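Local atomic coordinates of mandelate racemase/muconate lactonizing enzyme/Enolase superfamily (Rhodobacter sphaeroides, PDB entry 2HZG), a protein that belongs to the enolase superfamily, pairing an N-terminal capping domain with a TIM-barrel-like domain, and carries bound sodium. Residues D27-R32 and L49-A54; T19-G24 and S139-D144; E206-A211 and H238-G243. One frame throughout, in Å; residues are numbered along the deposited sequence.

Contact 1 of 3, residues D27-R32 and L49-A54; sequences DALLVR and LPSIAA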
loop_
_atom_site.group_PDB
_atom_site.type_symbol
_atom_site.label_atom_id
_atom_site.label_comp_id
_atom_site.label_asym_id
_atom_site.label_seq_id
_atom_site.Cartn_x
_atom_site.Cartn_y
_atom_site.Cartn_z
ATOM N N ASP A 27 10.924 -10.664 -13.944
ATOM C CA ASP A 27 9.631 -11.304 -14.089
ATOM C C ASP A 27 8.609 -10.254 -14.496
ATOM O O ASP A 27 8.963 -9.071 -14.607
ATOM C CB ASP A 27 9.238 -12.168 -12.852
ATOM C CG ASP A 27 8.656 -11.368 -11.694
ATOM O OD1 ASP A 27 8.640 -10.132 -11.729
ATOM O OD2 ASP A 27 8.169 -12.010 -10.734
ATOM N N ALA A 28 7.389 -10.683 -14.801
ATOM C CA ALA A 28 6.355 -9.761 -15.272
ATOM C C ALA A 28 4.977 -10.344 -15.044
ATOM O O ALA A 28 4.803 -11.560 -15.008
ATOM C CB ALA A 28 6.537 -9.424 -16.786
ATOM N N LEU A 29 3.997 -9.464 -14.879
ATOM C CA LEU A 29 2.609 -9.877 -14.975
ATOM C C LEU A 29 1.979 -9.102 -16.130
ATOM O O LEU A 29 1.799 -7.892 -16.038
ATOM C CB LEU A 29 1.834 -9.672 -13.663
ATOM C CG LEU A 29 0.353 -10.125 -13.744
ATOM C CD1 LEU A 29 0.196 -11.630 -13.969
ATOM C CD2 LEU A 29 -0.389 -9.722 -12.489
ATOM N N LEU A 30 1.689 -9.807 -17.225
ATOM C CA LEU A 30 1.065 -9.182 -18.389
ATOM C C LEU A 30 -0.444 -9.403 -18.349
ATOM O O LEU A 30 -0.927 -10.397 -17.820
ATOM C CB LEU A 30 1.658 -9.743 -19.693
ATOM C CG LEU A 30 3.146 -9.506 -20.007
ATOM C CD1 LEU A 30 3.418 -9.893 -21.458
ATOM C CD2 LEU A 30 3.561 -8.050 -19.790
ATOM N N VAL A 31 -1.182 -8.457 -18.904
ATOM C CA VAL A 31 -2.627 -8.472 -18.790
ATOM C C VAL A 31 -3.179 -8.272 -20.183
ATOM O O VAL A 31 -2.894 -7.255 -20.820
ATOM C CB VAL A 31 -3.160 -7.314 -17.882
ATOM C CG1 VAL A 31 -4.684 -7.349 -17.820
ATOM C CG2 VAL A 31 -2.576 -7.375 -16.447
ATOM N N ARG A 32 -3.960 -9.242 -20.653
ATOM C CA ARG A 32 -4.632 -9.097 -21.940
ATOM C C ARG A 32 -6.116 -8.948 -21.685
ATOM O O ARG A 32 -6.747 -9.859 -21.142
ATOM C CB ARG A 32 -4.374 -10.313 -22.852
ATOM C CG ARG A 32 -4.978 -10.153 -24.264
ATOM C CD ARG A 32 -4.839 -11.407 -25.125
ATOM N NE ARG A 32 -5.441 -12.578 -24.498
ATOM C CZ ARG A 32 -5.035 -13.833 -24.681
ATOM N NH1 ARG A 32 -4.013 -14.103 -25.503
ATOM N NH2 ARG A 32 -5.653 -14.822 -24.036
ATOM N N LEU A 49 2.092 -13.116 -8.393
ATOM C CA LEU A 49 1.121 -13.977 -7.745
ATOM C C LEU A 49 0.165 -13.227 -6.795
ATOM O O LEU A 49 -1.030 -13.475 -6.836
ATOM C CB LEU A 49 1.769 -15.193 -7.065
ATOM C CG LEU A 49 0.834 -16.166 -6.337
ATOM C CD1 LEU A 49 0.002 -16.968 -7.344
ATOM C CD2 LEU A 49 1.645 -17.118 -5.461
ATOM N N PRO A 50 0.687 -12.345 -5.918
ATOM C CA PRO A 50 -0.222 -11.521 -5.100
ATOM C C PRO A 50 -1.171 -10.688 -5.943
ATOM O O PRO A 50 -2.328 -10.508 -5.559
ATOM C CB PRO A 50 0.740 -10.615 -4.322
ATOM C CG PRO A 50 1.984 -11.429 -4.193
ATOM C CD PRO A 50 2.094 -12.092 -5.568
ATOM N N SER A 51 -0.693 -10.178 -7.085
ATOM C CA SER A 51 -1.552 -9.437 -8.005
ATOM C C SER A 51 -2.635 -10.327 -8.607
ATOM O O SER A 51 -3.802 -9.942 -8.607
ATOM C CB SER A 51 -0.735 -8.757 -9.114
ATOM O OG SER A 51 0.197 -7.865 -8.543
ATOM N N ILE A 52 -2.256 -11.505 -9.111
ATOM C CA ILE A 52 -3.254 -12.463 -9.612
ATOM C C ILE A 52 -4.270 -12.798 -8.506
ATOM O O ILE A 52 -5.473 -12.835 -8.757
ATOM C CB ILE A 52 -2.610 -13.789 -10.135
ATOM C CG1 ILE A 52 -1.820 -13.552 -11.438
ATOM C CG2 ILE A 52 -3.689 -14.868 -10.333
ATOM C CD1 ILE A 52 -0.770 -14.681 -11.737
ATOM N N ALA A 53 -3.775 -13.045 -7.284
ATOM C CA ALA A 53 -4.661 -13.287 -6.135
ATOM C C ALA A 53 -5.644 -12.138 -5.886
ATOM O O ALA A 53 -6.827 -12.392 -5.644
ATOM C CB ALA A 53 -3.859 -13.626 -4.876
ATOM N N ALA A 54 -5.176 -10.890 -5.981
ATOM C CA ALA A 54 -6.046 -9.708 -5.904
ATOM C C ALA A 54 -7.128 -9.712 -6.993
ATOM O O ALA A 54 -8.246 -9.261 -6.767
ATOM C CB ALA A 54 -5.209 -8.372 -5.944
#
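Leu29 reaches from the middle strand of the three-stranded antiparallel sheet to meet Ser51 and Ile52 on helix 48-56, a sheet-against-helix contact within the N-terminal domain of the enolase superfamily. The leucine leaves its strand toward the helix, and CG lies anti to the backbone N (chi1 -179°), which carries the isobutyl fork straight out from the strand. The two methyls then divide the work. CD2 lies against the beta carbon of Ser51, with 3.5 Å between Leu29 CD2 and Ser51 CB. CD1 goes to the isoleucine, which starts off to one side; its CG1 branch, anti to its own carbonyl carbon, brings its end to the leucine. The two hydrocarbon chains cross at a slant instead of running alongside, and Leu29 CD1 sits 3.8 Å from Ile52 CG1.

Ser51 offers its carbon to the leucine and its oxygen elsewhere: OG is hydrogen-bonded to the carbonyl O of Ala47 and to Gln98 NE2, so the buried hydroxyl is satisfied by its own chain. Met102, on helix 99-118, touches both Leu29 and Ser51 and continues the apolar packing, while backbone bonds to Leu13, Cys44, Phe11 and Gly42 hold strand 27-35 between its two neighbours. On the far side of helix 48-56, Ala53 packs on Ala53 of the second subunit, so the helix lies between sheet and dimer interface. The isoleucine's terminal methyl completes the contact, with Ile52 CD1 3.9 Å from Leu29 CD1.

Contact 2 of 3, residues T19-G24 and S139-D144; sequences TDAADG and SLLFGD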
loop_
_atom_site.group_PDB
_atom_site.type_symbol
_atom_site.label_atom_id
_atom_site.label_comp_id
_atom_site.label_asym_id
_atom_site.label_seq_id
_atom_site.Cartn_x
_atom_site.Cartn_y
_atom_site.Cartn_z
ATOM N N THR A 19 17.324 -13.552 -9.466
ATOM C CA THR A 19 18.351 -13.232 -8.480
ATOM C C THR A 19 17.863 -12.186 -7.488
ATOM O O THR A 19 16.742 -11.668 -7.608
ATOM C CB THR A 19 19.629 -12.661 -9.139
ATOM O OG1 THR A 19 19.367 -11.320 -9.591
ATOM C CG2 THR A 19 20.087 -13.545 -10.331
ATOM N N ASP A 20 18.733 -11.866 -6.523
ATOM C CA ASP A 20 18.469 -10.828 -5.527
ATOM C C ASP A 20 18.884 -9.421 -5.971
ATOM O O ASP A 20 18.847 -8.488 -5.166
ATOM C CB ASP A 20 19.100 -11.186 -4.167
ATOM C CG ASP A 20 18.333 -12.293 -3.437
ATOM O OD1 ASP A 20 17.083 -12.336 -3.533
ATOM O OD2 ASP A 20 18.973 -13.131 -2.764
ATOM N N ALA A 21 19.256 -9.247 -7.239
ATOM C CA ALA A 21 19.353 -7.896 -7.799
ATOM C C ALA A 21 17.988 -7.182 -7.693
ATOM O O ALA A 21 16.938 -7.815 -7.877
ATOM C CB ALA A 21 19.786 -7.949 -9.235
ATOM N N ALA A 22 18.021 -5.866 -7.427
ATOM C CA ALA A 22 16.813 -5.025 -7.378
ATOM C C ALA A 22 16.421 -4.636 -8.804
ATOM O O ALA A 22 16.512 -3.465 -9.217
ATOM C CB ALA A 22 17.051 -3.789 -6.534
ATOM N N ASP A 23 15.974 -5.639 -9.547
ATOM C CA ASP A 23 15.845 -5.532 -10.991
ATOM C C ASP A 23 14.484 -6.097 -11.344
ATOM O O ASP A 23 14.299 -7.306 -11.319
ATOM C CB ASP A 23 16.976 -6.342 -11.662
ATOM C CG ASP A 23 16.864 -6.381 -13.196
ATOM O OD1 ASP A 23 15.890 -5.833 -13.762
ATOM O OD2 ASP A 23 17.778 -6.955 -13.841
ATOM N N GLY A 24 13.531 -5.204 -11.622
ATOM C CA GLY A 24 12.148 -5.573 -11.961
ATOM C C GLY A 24 11.944 -6.227 -13.324
ATOM O O GLY A 24 10.827 -6.623 -13.670
ATOM N N SER A 139 19.539 3.554 -17.934
ATOM C CA SER A 139 19.255 3.234 -16.556
ATOM C C SER A 139 19.835 1.883 -16.200
ATOM O O SER A 139 19.442 0.866 -16.759
ATOM C CB SER A 139 17.743 3.299 -16.258
ATOM O OG SER A 139 17.556 3.347 -14.858
ATOM N N LEU A 140 20.767 1.894 -15.251
ATOM C CA LEU A 140 21.636 0.756 -14.999
ATOM C C LEU A 140 21.766 0.464 -13.515
ATOM O O LEU A 140 21.461 1.303 -12.691
ATOM C CB LEU A 140 23.047 1.039 -15.584
ATOM C CG LEU A 140 23.130 1.165 -17.105
ATOM C CD1 LEU A 140 24.501 1.700 -17.521
ATOM C CD2 LEU A 140 22.851 -0.191 -17.745
ATOM N N LEU A 141 22.257 -0.716 -13.170
ATOM C CA LEU A 141 22.582 -0.975 -11.774
ATOM C C LEU A 141 24.073 -0.714 -11.533
ATOM O O LEU A 141 24.914 -0.984 -12.396
ATOM C CB LEU A 141 22.208 -2.396 -11.392
ATOM C CG LEU A 141 20.714 -2.741 -11.533
ATOM C CD1 LEU A 141 20.495 -4.200 -11.272
ATOM C CD2 LEU A 141 19.800 -1.878 -10.631
ATOM N N PHE A 142 24.397 -0.179 -10.367
ATOM C CA PHE A 142 25.784 -0.182 -9.905
ATOM C C PHE A 142 26.372 -1.592 -9.960
ATOM O O PHE A 142 25.725 -2.551 -9.531
ATOM C CB PHE A 142 25.883 0.329 -8.455
ATOM C CG PHE A 142 25.845 1.819 -8.333
ATOM C CD1 PHE A 142 26.956 2.585 -8.700
ATOM C CD2 PHE A 142 24.708 2.463 -7.827
ATOM C CE1 PHE A 142 26.942 3.960 -8.597
ATOM C CE2 PHE A 142 24.688 3.847 -7.694
ATOM C CZ PHE A 142 25.809 4.605 -8.091
ATOM N N GLY A 143 27.600 -1.709 -10.485
ATOM C CA GLY A 143 28.355 -2.951 -10.411
ATOM C C GLY A 143 28.738 -3.247 -8.976
ATOM O O GLY A 143 28.690 -2.365 -8.119
ATOM N N ASP A 144 29.110 -4.490 -8.705
ATOM C CA ASP A 144 29.542 -4.893 -7.374
ATOM C C ASP A 144 30.888 -4.271 -6.990
ATOM O O ASP A 144 31.226 -4.210 -5.807
ATOM C CB ASP A 144 29.588 -6.426 -7.259
ATOM C CG ASP A 144 28.185 -7.066 -7.332
ATOM O OD1 ASP A 144 27.173 -6.319 -7.318
ATOM O OD2 ASP A 144 28.096 -8.319 -7.395
#
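Leu141, at the end of barrel strand 135-141, pushes its forked tip against the turn formed by Ala21, Ala22 and Asp23. Its first two torsions, chi1 -61° and an extended chi2, carry the fork out from the strand end toward the turn, one methyl to a pair of beta carbons and the other to a carbonyl. CD1 faces the beta carbons, both on one side of it: Asp23 CB is 4.1 Å from Leu141 CD1, and Ala21 CB is 4.3 Å from that same methyl. CD2 comes to the carbonyl oxygen of Ala22, with Leu141 CD2 3.9 Å from Ala22 O. The contact is made of van der Waals touches alone.

The turn holds its own shape. Thr19 OG1 accepts from the backbone of Ala21 in an ST turn, at 3.1 Å between Thr19 OG1 and Ala21 N, and Ala22 is the centre of an inverse gamma turn closed by a weak bond from Asp23 N to Ala21 O. Asp23 gives the leucine only its CB; its carboxylate is gripped at both oxygens, OD1 by Ser25 OG and OD2 by Gln335 NE2.

A loop of the N-terminal domain packing on a barrel strand end fits the capping arrangement of the enolase superfamily; the Leu141 side chain is about 8 Å from a sodium ion. Ala22 packs on Val63 of the second subunit. The 19-24 loop links strands 5-14 and 27-35, while strand 135-141 runs between strands 163-167 and 327-331.

Contact 3 of 3, residues E206-A211 and H238-G243; sequences EDVEAA and HAALAG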
loop_
_atom_site.group_PDB
_atom_site.type_symbol
_atom_site.label_atom_id
_atom_site.label_comp_id
_atom_site.label_asym_id
_atom_site.label_seq_id
_atom_site.Cartn_x
_atom_site.Cartn_y
_atom_site.Cartn_z
ATOM N N GLU A 206 15.291 5.989 7.037
ATOM C CA GLU A 206 14.910 7.300 7.587
ATOM C C GLU A 206 16.127 8.068 8.117
ATOM O O GLU A 206 15.986 9.078 8.809
ATOM C CB GLU A 206 13.895 7.127 8.720
ATOM C CG GLU A 206 12.561 6.566 8.261
ATOM C CD GLU A 206 11.609 6.341 9.435
ATOM O OE1 GLU A 206 11.157 7.338 10.013
ATOM O OE2 GLU A 206 11.337 5.173 9.780
ATOM N N ASP A 207 17.320 7.588 7.779
ATOM C CA ASP A 207 18.557 8.130 8.348
ATOM C C ASP A 207 19.018 9.331 7.509
ATOM O O ASP A 207 19.795 9.179 6.534
ATOM C CB ASP A 207 19.593 7.019 8.397
ATOM C CG ASP A 207 20.817 7.364 9.237
ATOM O OD1 ASP A 207 21.103 8.547 9.498
ATOM O OD2 ASP A 207 21.523 6.413 9.602
ATOM N N VAL A 208 18.483 10.507 7.847
ATOM C CA VAL A 208 18.813 11.744 7.137
ATOM C C VAL A 208 20.328 11.989 7.156
ATOM O O VAL A 208 20.914 12.402 6.139
ATOM C CB VAL A 208 18.059 12.973 7.691
ATOM C CG1 VAL A 208 18.499 14.256 6.971
ATOM C CG2 VAL A 208 16.541 12.776 7.540
ATOM N N GLU A 209 20.958 11.744 8.305
ATOM C CA GLU A 209 22.376 12.046 8.435
ATOM C C GLU A 209 23.256 11.127 7.582
ATOM O O GLU A 209 24.187 11.608 6.962
ATOM C CB GLU A 209 22.809 12.087 9.906
ATOM C CG GLU A 209 22.006 13.141 10.740
ATOM C CD GLU A 209 22.148 14.575 10.201
ATOM O OE1 GLU A 209 23.250 14.968 9.751
ATOM O OE2 GLU A 209 21.147 15.321 10.209
ATOM N N ALA A 210 22.952 9.826 7.543
ATOM C CA ALA A 210 23.650 8.883 6.633
ATOM C C ALA A 210 23.530 9.321 5.165
ATOM O O ALA A 210 24.507 9.281 4.423
ATOM C CB ALA A 210 23.135 7.470 6.813
ATOM N N ALA A 211 22.334 9.742 4.757
ATOM C CA ALA A 211 22.105 10.241 3.401
ATOM C C ALA A 211 22.861 11.547 3.159
ATOM O O ALA A 211 23.529 11.721 2.118
ATOM C CB ALA A 211 20.602 10.439 3.151
ATOM N N HIS A 238 12.869 13.341 3.399
ATOM C CA HIS A 238 13.146 13.923 2.073
ATOM C C HIS A 238 13.341 15.440 2.140
ATOM O O HIS A 238 14.313 15.986 1.595
ATOM C CB HIS A 238 12.006 13.610 1.096
ATOM C CG HIS A 238 12.051 12.232 0.516
ATOM N ND1 HIS A 238 11.588 11.122 1.190
ATOM C CD2 HIS A 238 12.469 11.789 -0.696
ATOM C CE1 HIS A 238 11.725 10.054 0.421
ATOM N NE2 HIS A 238 12.247 10.433 -0.731
ATOM N N ALA A 239 12.401 16.117 2.805
ATOM C CA ALA A 239 12.451 17.561 2.968
ATOM C C ALA A 239 13.703 17.981 3.750
ATOM O O ALA A 239 14.362 18.946 3.383
ATOM C CB ALA A 239 11.157 18.087 3.676
ATOM N N ALA A 240 14.014 17.275 4.833
ATOM C CA ALA A 240 15.247 17.563 5.608
ATOM C C ALA A 240 16.509 17.458 4.730
ATOM O O ALA A 240 17.362 18.342 4.747
ATOM C CB ALA A 240 15.350 16.640 6.827
ATOM N N LEU A 241 16.615 16.386 3.952
ATOM C CA LEU A 241 17.751 16.192 3.056
ATOM C C LEU A 241 17.863 17.314 2.015
ATOM O O LEU A 241 18.955 17.848 1.773
ATOM C CB LEU A 241 17.660 14.824 2.358
ATOM C CG LEU A 241 18.934 14.354 1.625
ATOM C CD1 LEU A 241 20.105 14.196 2.602
ATOM C CD2 LEU A 241 18.674 13.037 0.887
ATOM N N ALA A 242 16.734 17.657 1.402
ATOM C CA ALA A 242 16.676 18.711 0.403
ATOM C C ALA A 242 17.058 20.089 0.961
ATOM O O ALA A 242 17.466 20.954 0.202
ATOM C CB ALA A 242 15.286 18.762 -0.229
ATOM N N GLY A 243 16.918 20.287 2.271
ATOM C CA GLY A 243 17.227 21.581 2.893
ATOM C C GLY A 243 18.678 21.759 3.315
ATOM O O GLY A 243 19.035 22.788 3.868
#
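Leu241 and Val208 bring the short helix 208-212 against helix 235-242, with Ala211 and Ala240 as the small partners. From its CB, Leu241 points at the other helix, and with CG anti to the backbone N (chi1 -167°) it drives both methyls to Ala211, near the C-terminal end of helix 208-212. CD1 nestles against the alanine, 3.8 Å from Leu241 CD1 to Ala211 CB, and also meets backbone: Leu241 CD1 is 3.9 Å from Ala211 C and 4.0 Å from Val208 O. CD2 meets the same methyl, with Leu241 CD2 3.9 Å from Ala211 CB, so Ala211 faces the whole fork. Ile250 on strand 249-252 touches the leucine as well.

One turn earlier on the short helix, Val208 sets both its methyls on one small residue, Val208 CG1 being 4.0 Å from Ala240 CB. The helix start is fixed by Asp207 at the N-cap: its OD1 accepts from Ala210 N at 3.0 Å and 168°, the donor lying well above the carboxylate plane. Glu209 forms a salt bridge with Arg244. Small alanines and branched apolar chains packing two helices together outside the parallel strands fit the outer helical layer of a TIM-barrel-like domain.

Along the chain, contact 1 falls between the two segments of contact 2, and contact 3 follows both. Contacts 1 and 2 have centres 22 Å apart and both draw on the sheet-and-loop region of the N-terminal domain: residues 27-32 lie in strand 27-35, and the loop before that strand holds residues 19-24. Contact 2 then joins that domain to the parallel barrel sheet, whose outer helices meet in contact 3, with its centre 24 Å from that of contact 2 and 35 Å from that of contact 1. The series thus runs from the N-terminal domain, through the junction, to the barrel's periphery. All three have residues that reach the second subunit, in contact 3 through Glu206.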